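Local coordinates for HD domain protein (Enterococcus faecalis, PDB 4LRL) that probably hydrolyses deoxyribonucleoside triphosphates to the deoxyribonucleoside and triphosphate, under allosteric control by nucleotides bound at other sites, at residues N46-Q51 with G93-T98. Numbering follows the deposited sequence. Where two conformers were deposited one is given.
Sequences NYIHVQ and GVYEIT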
# COMPACT_ATOMS: atom_id res chain seq x y z
N ASN C 46 -7.80 2.17 -11.01
CA ASN C 46 -6.73 2.48 -11.96
C ASN C 46 -7.27 3.10 -13.25
O ASN C 46 -6.87 4.21 -13.61
CB ASN C 46 -5.80 1.29 -12.19
CG ASN C 46 -5.25 0.74 -10.88
OD1 ASN C 46 -4.58 1.45 -10.12
ND2 ASN C 46 -5.54 -0.52 -10.60
N TYR C 47 -8.20 2.41 -13.93
CA TYR C 47 -8.83 2.92 -15.14
C TYR C 47 -10.33 2.64 -15.18
O TYR C 47 -10.79 1.57 -14.75
CB TYR C 47 -8.20 2.28 -16.38
CG TYR C 47 -6.76 2.67 -16.61
CD1 TYR C 47 -5.72 1.94 -16.03
CD2 TYR C 47 -6.44 3.76 -17.41
CE1 TYR C 47 -4.39 2.29 -16.25
CE2 TYR C 47 -5.12 4.12 -17.63
CZ TYR C 47 -4.10 3.38 -17.05
OH TYR C 47 -2.79 3.73 -17.26
N ILE C 48 -11.08 3.61 -15.69
CA ILE C 48 -12.47 3.40 -16.08
C ILE C 48 -12.44 3.19 -17.60
O ILE C 48 -11.83 3.99 -18.32
CB ILE C 48 -13.37 4.62 -15.73
CG1 ILE C 48 -13.20 5.09 -14.26
CG2 ILE C 48 -14.85 4.35 -16.10
CD1 ILE C 48 -13.42 4.03 -13.17
N HIS C 49 -13.07 2.11 -18.07
CA HIS C 49 -13.04 1.75 -19.49
C HIS C 49 -14.40 1.97 -20.14
O HIS C 49 -15.41 1.41 -19.69
CB HIS C 49 -12.63 0.29 -19.69
CG HIS C 49 -11.27 -0.05 -19.14
ND1 HIS C 49 -11.04 -0.26 -17.80
CD2 HIS C 49 -10.08 -0.22 -19.75
CE1 HIS C 49 -9.77 -0.54 -17.61
NE2 HIS C 49 -9.16 -0.52 -18.78
N VAL C 50 -14.43 2.78 -21.20
CA VAL C 50 -15.66 3.09 -21.92
C VAL C 50 -15.56 2.69 -23.40
O VAL C 50 -14.68 3.19 -24.12
CB VAL C 50 -16.02 4.60 -21.80
CG1 VAL C 50 -17.25 4.95 -22.65
CG2 VAL C 50 -16.23 4.98 -20.34
N GLN C 51 -16.45 1.79 -23.82
CA GLN C 51 -16.54 1.32 -25.22
C GLN C 51 -17.80 1.76 -25.95
O GLN C 51 -17.80 1.87 -27.17
CB GLN C 51 -16.49 -0.21 -25.31
CG GLN C 51 -15.16 -0.84 -24.98
CD GLN C 51 -15.14 -1.40 -23.58
OE1 GLN C 51 -15.54 -2.55 -23.35
NE2 GLN C 51 -14.69 -0.60 -22.63
N GLY C 93 -17.02 4.87 -10.94
CA GLY C 93 -16.51 3.69 -10.25
C GLY C 93 -17.52 2.55 -10.28
O GLY C 93 -17.17 1.40 -10.60
N VAL C 94 -18.76 2.87 -9.96
CA VAL C 94 -19.84 1.88 -9.92
C VAL C 94 -20.04 1.32 -11.31
O VAL C 94 -20.16 0.12 -11.48
CB VAL C 94 -21.14 2.49 -9.35
CG1 VAL C 94 -22.30 1.46 -9.35
CG2 VAL C 94 -20.89 2.98 -7.95
N TYR C 95 -20.02 2.20 -12.32
CA TYR C 95 -20.09 1.77 -13.72
C TYR C 95 -18.95 0.80 -14.04
O TYR C 95 -19.17 -0.24 -14.65
CB TYR C 95 -20.05 2.97 -14.68
CG TYR C 95 -19.50 2.59 -16.04
CD1 TYR C 95 -20.31 1.97 -16.99
CD2 TYR C 95 -18.15 2.80 -16.36
CE1 TYR C 95 -19.80 1.59 -18.24
CE2 TYR C 95 -17.63 2.41 -17.61
CZ TYR C 95 -18.47 1.81 -18.53
OH TYR C 95 -17.99 1.43 -19.76
N GLU C 96 -17.73 1.15 -13.63
CA GLU C 96 -16.57 0.32 -13.91
C GLU C 96 -16.63 -1.08 -13.30
O GLU C 96 -16.34 -2.07 -13.98
CB GLU C 96 -15.26 1.02 -13.51
CG GLU C 96 -14.00 0.18 -13.76
CD GLU C 96 -13.75 -0.17 -15.23
OE1 GLU C 96 -12.85 -1.00 -15.49
OE2 GLU C 96 -14.42 0.39 -16.14
N ILE C 97 -16.99 -1.16 -12.02
CA ILE C 97 -17.11 -2.45 -11.33
C ILE C 97 -18.16 -3.32 -12.03
O ILE C 97 -17.94 -4.50 -12.25
CB ILE C 97 -17.47 -2.26 -9.83
CG1 ILE C 97 -16.33 -1.53 -9.09
CG2 ILE C 97 -17.83 -3.61 -9.18
CD1 ILE C 97 -16.54 -1.37 -7.57
N THR C 98 -19.28 -2.70 -12.40
CA THR C 98 -20.39 -3.36 -13.09
C THR C 98 -19.93 -3.89 -14.45
O THR C 98 -20.30 -5.00 -14.85
CB THR C 98 -21.57 -2.38 -13.27
OG1 THR C 98 -22.04 -1.96 -11.99
CG2 THR C 98 -22.72 -3.03 -14.00
O HOH W 1 -18.81 1.17 -22.39
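Three groups grip OE1 of E96: ND1 of H49, at 3.0 Å, and, about one turn further along the same helix, the guanidinium groups of R99 and R100, which form salt bridges with it. The second carboxylate oxygen, OE2, takes the backbone N-H of H49 in a nearly straight bond (N to OE2 2.9 Å, 176° at the hydrogen). The backbone N and ND1 of H49 both approach from out of the carboxylate plane, and the imidazole is turned 33° from it. The two bonds, with the arginines, help fix the rotation of the carboxylate, and the arginine charges would be expected to stabilise its negative charge. A bend at chi2 (62°) brings the acid round to the strand; beside it, I48 CD1 rests on E96 CB at 3.5 Å. In this HD-domain fold the contact sets strand 46-52, the partner of strand 33-42 in a two-stranded antiparallel sheet, across helix 87-108, whose H90 is a nickel ligand. K38 and F40, which line a dGTP pocket, pair through their backbones with V50 and I48. Y95 meets the carbonyl end of H49: its OH gives a 2.6 Å bond to H49 O, on a lone pair in the carbonyl plane. I48 CG2 packs at the edge of the Y95 ring, 3.7 Å from CD2. A water accepts from Q51 N and donates to Y95 OH, continuing the polar link along the strand.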